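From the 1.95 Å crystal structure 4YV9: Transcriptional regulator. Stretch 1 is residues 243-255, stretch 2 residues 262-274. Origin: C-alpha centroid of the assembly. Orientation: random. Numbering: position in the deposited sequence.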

# COMPACT_ATOMS: atom_id res chain seq x y z
N GLY B 243 28.03 -10.02 10.92
CA GLY B 243 26.67 -10.55 10.91
C GLY B 243 25.97 -10.38 12.24
O GLY B 243 24.78 -10.05 12.30
N LYS B 244 26.72 -10.61 13.33
CA LYS B 244 26.19 -10.43 14.68
C LYS B 244 25.93 -8.96 14.95
O LYS B 244 24.97 -8.62 15.63
CB LYS B 244 27.17 -10.98 15.74
CG LYS B 244 27.40 -12.49 15.70
CD LYS B 244 28.41 -12.92 16.78
CE LYS B 244 28.68 -14.43 16.73
NZ LYS B 244 29.68 -14.88 17.75
N ASP B 245 26.78 -8.07 14.44
CA ASP B 245 26.53 -6.64 14.58
C ASP B 245 25.21 -6.27 13.89
O ASP B 245 24.39 -5.53 14.44
CB ASP B 245 27.68 -5.82 14.01
CG ASP B 245 28.99 -6.05 14.73
OD1 ASP B 245 28.95 -6.42 15.93
OD2 ASP B 245 30.05 -5.87 14.10
N ASP B 246 25.01 -6.79 12.69
CA ASP B 246 23.77 -6.53 11.96
C ASP B 246 22.54 -6.99 12.75
O ASP B 246 21.55 -6.26 12.86
CB ASP B 246 23.80 -7.19 10.59
CG ASP B 246 24.82 -6.56 9.66
OD1 ASP B 246 25.37 -5.49 10.01
OD2 ASP B 246 25.06 -7.13 8.58
N MSE B 247 22.62 -8.19 13.32
CA MSE B 247 21.50 -8.74 14.08
C MSE B 247 21.22 -7.90 15.32
O MSE B 247 20.06 -7.63 15.65
CB MSE B 247 21.75 -10.20 14.46
CG MSE B 247 21.72 -11.16 13.27
SE MSE B 247 22.58 -12.89 13.61
CE MSE B 247 21.02 -13.95 14.01
N ARG B 248 22.29 -7.48 16.01
CA ARG B 248 22.10 -6.65 17.21
C ARG B 248 21.51 -5.28 16.86
O ARG B 248 20.72 -4.74 17.62
CB ARG B 248 23.42 -6.49 17.96
CG ARG B 248 23.68 -7.62 18.95
CD ARG B 248 25.04 -7.50 19.61
NE ARG B 248 26.10 -7.34 18.61
CZ ARG B 248 27.35 -7.73 18.79
NH1 ARG B 248 27.73 -8.30 19.92
NH2 ARG B 248 28.24 -7.54 17.81
N GLN B 249 21.88 -4.73 15.70
CA GLN B 249 21.29 -3.47 15.23
C GLN B 249 19.79 -3.61 14.96
O GLN B 249 18.99 -2.75 15.34
CB GLN B 249 22.01 -2.98 13.97
CG GLN B 249 23.44 -2.50 14.23
CD GLN B 249 24.19 -2.22 12.96
OE1 GLN B 249 23.63 -2.32 11.87
NE2 GLN B 249 25.46 -1.85 13.07
N ALA B 250 19.41 -4.72 14.33
CA ALA B 250 17.99 -4.97 14.07
C ALA B 250 17.22 -5.06 15.38
O ALA B 250 16.12 -4.53 15.48
CB ALA B 250 17.80 -6.24 13.25
N LEU B 251 17.80 -5.72 16.38
CA LEU B 251 17.15 -5.84 17.68
C LEU B 251 16.90 -4.46 18.27
O LEU B 251 15.81 -4.18 18.79
CB LEU B 251 17.99 -6.68 18.67
CG LEU B 251 18.12 -8.18 18.40
CD1 LEU B 251 19.01 -8.89 19.44
CD2 LEU B 251 16.76 -8.84 18.32
N GLN B 252 17.93 -3.61 18.21
CA GLN B 252 17.83 -2.24 18.71
C GLN B 252 16.69 -1.47 18.03
O GLN B 252 15.98 -0.70 18.68
CB GLN B 252 19.15 -1.48 18.47
CG GLN B 252 20.33 -1.95 19.31
CD GLN B 252 21.60 -1.15 19.01
OE1 GLN B 252 21.63 0.08 19.17
NE2 GLN B 252 22.65 -1.84 18.57
N ILE B 253 16.53 -1.68 16.73
CA ILE B 253 15.45 -1.01 15.99
C ILE B 253 14.08 -1.40 16.57
O ILE B 253 13.28 -0.54 16.93
CB ILE B 253 15.52 -1.35 14.47
CG1 ILE B 253 16.79 -0.74 13.87
CG2 ILE B 253 14.29 -0.81 13.74
CD1 ILE B 253 17.02 -1.08 12.43
N PHE B 254 13.80 -2.70 16.67
CA PHE B 254 12.56 -3.18 17.31
C PHE B 254 12.38 -2.54 18.69
O PHE B 254 11.29 -2.08 19.04
CB PHE B 254 12.57 -4.71 17.47
CG PHE B 254 12.50 -5.47 16.18
CD1 PHE B 254 11.65 -5.08 15.15
CD2 PHE B 254 13.28 -6.60 15.99
CE1 PHE B 254 11.58 -5.81 13.97
CE2 PHE B 254 13.23 -7.32 14.81
CZ PHE B 254 12.37 -6.93 13.80
N LYS B 255 13.46 -2.54 19.47
CA LYS B 255 13.47 -1.98 20.81
C LYS B 255 13.10 -0.50 20.82
O LYS B 255 12.18 -0.08 21.51
CB LYS B 255 14.85 -2.16 21.44
CG LYS B 255 14.94 -1.75 22.90
CD LYS B 255 16.40 -1.84 23.34
CE LYS B 255 16.61 -1.39 24.76
NZ LYS B 255 18.07 -1.43 25.09
N LEU B 262 8.18 -8.27 18.74
CA LEU B 262 9.20 -8.54 17.74
C LEU B 262 10.58 -8.56 18.40
O LEU B 262 11.39 -9.43 18.10
CB LEU B 262 9.16 -7.48 16.63
CG LEU B 262 8.06 -7.75 15.60
CD1 LEU B 262 7.81 -6.54 14.69
CD2 LEU B 262 8.46 -8.96 14.76
N TYR B 263 10.82 -7.60 19.29
CA TYR B 263 12.09 -7.55 20.01
C TYR B 263 12.32 -8.85 20.75
O TYR B 263 13.38 -9.46 20.61
CB TYR B 263 12.11 -6.37 20.99
CG TYR B 263 13.40 -6.26 21.78
CD1 TYR B 263 14.62 -6.14 21.13
CD2 TYR B 263 13.40 -6.25 23.17
CE1 TYR B 263 15.81 -6.04 21.84
CE2 TYR B 263 14.58 -6.16 23.90
CZ TYR B 263 15.79 -6.05 23.22
OH TYR B 263 16.97 -5.94 23.91
N TYR B 264 11.32 -9.29 21.51
CA TYR B 264 11.42 -10.52 22.29
C TYR B 264 11.67 -11.72 21.39
O TYR B 264 12.50 -12.59 21.69
CB TYR B 264 10.15 -10.77 23.12
CG TYR B 264 10.09 -12.20 23.64
CD1 TYR B 264 10.75 -12.55 24.82
CD2 TYR B 264 9.41 -13.19 22.95
CE1 TYR B 264 10.71 -13.85 25.29
CE2 TYR B 264 9.37 -14.47 23.40
CZ TYR B 264 10.02 -14.81 24.57
OH TYR B 264 9.98 -16.10 25.02
N SER B 265 10.94 -11.77 20.28
CA SER B 265 10.96 -12.94 19.42
C SER B 265 12.30 -13.07 18.69
O SER B 265 12.86 -14.17 18.60
CB SER B 265 9.80 -12.87 18.43
OG SER B 265 9.65 -14.09 17.73
N TYR B 266 12.82 -11.96 18.17
CA TYR B 266 14.12 -12.03 17.51
C TYR B 266 15.28 -12.18 18.49
O TYR B 266 16.29 -12.81 18.18
CB TYR B 266 14.31 -10.80 16.61
CG TYR B 266 13.62 -10.99 15.28
CD1 TYR B 266 12.29 -10.67 15.12
CD2 TYR B 266 14.30 -11.54 14.20
CE1 TYR B 266 11.65 -10.87 13.92
CE2 TYR B 266 13.68 -11.74 13.00
CZ TYR B 266 12.35 -11.40 12.86
OH TYR B 266 11.72 -11.61 11.65
N LYS B 267 15.14 -11.62 19.70
CA LYS B 267 16.19 -11.73 20.70
C LYS B 267 16.30 -13.18 21.17
O LYS B 267 17.38 -13.66 21.53
CB LYS B 267 15.91 -10.78 21.86
CG LYS B 267 16.94 -10.78 22.99
CD LYS B 267 16.38 -9.97 24.15
CE LYS B 267 17.37 -9.79 25.28
NZ LYS B 267 16.67 -9.35 26.54
N GLU B 268 15.17 -13.88 21.15
CA GLU B 268 15.13 -15.31 21.46
C GLU B 268 15.90 -16.11 20.41
O GLU B 268 16.66 -17.03 20.75
CB GLU B 268 13.68 -15.79 21.54
CG GLU B 268 13.50 -17.19 22.08
CD GLU B 268 13.62 -17.26 23.58
OE1 GLU B 268 13.52 -16.20 24.23
OE2 GLU B 268 13.82 -18.37 24.12
N HIS B 269 15.70 -15.77 19.14
CA HIS B 269 16.43 -16.39 18.02
C HIS B 269 17.92 -16.15 18.17
O HIS B 269 18.73 -17.07 18.04
CB HIS B 269 15.93 -15.85 16.68
CG HIS B 269 16.53 -16.53 15.48
ND1 HIS B 269 17.86 -16.42 15.15
CD2 HIS B 269 15.97 -17.33 14.54
CE1 HIS B 269 18.10 -17.12 14.05
NE2 HIS B 269 16.97 -17.68 13.66
N TYR B 270 18.28 -14.90 18.46
CA TYR B 270 19.67 -14.52 18.69
C TYR B 270 20.33 -15.33 19.82
O TYR B 270 21.36 -15.97 19.59
CB TYR B 270 19.76 -13.02 19.00
CG TYR B 270 21.18 -12.50 19.00
CD1 TYR B 270 21.76 -11.99 17.84
CD2 TYR B 270 21.96 -12.54 20.16
CE1 TYR B 270 23.07 -11.53 17.84
CE2 TYR B 270 23.26 -12.08 20.16
CZ TYR B 270 23.81 -11.58 19.00
OH TYR B 270 25.11 -11.12 19.00
N ARG B 271 19.76 -15.32 21.02
CA ARG B 271 20.35 -16.05 22.15
C ARG B 271 20.48 -17.55 21.88
O ARG B 271 21.39 -18.20 22.41
CB ARG B 271 19.52 -15.82 23.42
CG ARG B 271 19.83 -14.52 24.13
CD ARG B 271 19.01 -14.38 25.41
NE ARG B 271 17.58 -14.50 25.14
CZ ARG B 271 16.65 -13.74 25.71
NH1 ARG B 271 15.37 -13.92 25.39
NH2 ARG B 271 16.98 -12.81 26.59
N LYS B 272 19.59 -18.09 21.06
CA LYS B 272 19.63 -19.51 20.72
C LYS B 272 20.68 -19.82 19.66
O LYS B 272 21.56 -20.66 19.87
CB LYS B 272 18.25 -19.99 20.25
CG LYS B 272 18.29 -21.21 19.33
CD LYS B 272 17.70 -22.45 19.99
CE LYS B 272 17.23 -23.46 18.95
NZ LYS B 272 17.38 -24.86 19.42
N GLU B 273 20.60 -19.15 18.52
CA GLU B 273 21.46 -19.48 17.39
C GLU B 273 22.85 -18.84 17.47
O GLU B 273 23.77 -19.26 16.77
CB GLU B 273 20.78 -19.08 16.08
CG GLU B 273 19.49 -19.84 15.80
CD GLU B 273 19.72 -21.32 15.51
OE1 GLU B 273 19.82 -21.68 14.31
OE2 GLU B 273 19.80 -22.12 16.46
N VAL B 274 23.00 -17.83 18.33
CA VAL B 274 24.28 -17.13 18.42
C VAL B 274 24.91 -17.31 19.80
O VAL B 274 24.58 -16.58 20.74
CB VAL B 274 24.12 -15.63 18.13
CG1 VAL B 274 25.48 -14.95 18.06
CG2 VAL B 274 23.36 -15.41 16.83

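Two neighbouring helices of one chain can be held together by packing, with no hydrogen bond between them, and this antiparallel pair is a clear example. The axes of helix 243-255 and helix 262-273 run at 161° to each other and approach to 8.7 Å, and 702 Å² of surface is buried between the stretches.

At the centre, Leu251 acts as a knob in a hole formed by Tyr263, Tyr266, Lys267 and Tyr270. Its CA-to-CB bond points sideways, but the m,t rotamer brings the end of the side chain nearer the partner helix, where Leu251 CD2 lies 3.6 Å from Tyr266 CB and 3.5 Å from Lys267 N. That backbone nitrogen already donates to Tyr263 O within its own helix, so a methyl group can rest against it without leaving a polar group unpaired. The exchange is reciprocal: Tyr270, pointing toward the first helix, sits among Lys244, Met247, Arg248 and Leu251. Its ring meets Met247 CB at the edge, with Tyr270 CD1 3.8 Å away.

The helices come closer at the Phe254 end, where the CA atoms of Phe254 and Tyr263 are 5.2 Å apart. Here Phe254, buried and pointing toward its partner, receives Leu262 CB over one ring face, 3.9 Å from the ring centroid. Phe254 CE2 also reaches within 3.5 Å of Tyr266 CD1; the two rings meet obliquely, their planes at 34°. Phe254 CB lies 3.9 Å from Tyr263 CB at the close point, and the ring extends beside it, offering a broad apolar surface to an aliphatic neighbour and an aromatic one. At the Val274 end the gap is wider, and the long selenomethionine side chain of Met247 helps to span it: Met247 CE lies 3.9 Å from Val274 CG2.

Toward the edge, long side chains contribute their carbon to the contact. Lys255 CB covers a face of the Tyr263 ring, 4.1 Å from its centroid, although the end of the lysine leads away. Lys244 is extended, and its CE packs 3.5 Å from Val274 CG1.

Arg248 completes the polar margin. Arg248 CD is 3.7 Å from Tyr270 OH, which lies over one face of the guanidinium, while Arg248 NH2 makes a salt bridge to Asp245 OD1 at a very short 2.3 Å. A second salt bridge, Arg271 NH1 to Glu268 OE1 at 3.2 Å, stays within the other helix. Both salt bridges lie within a helix, and the contact between the helices is left to packing.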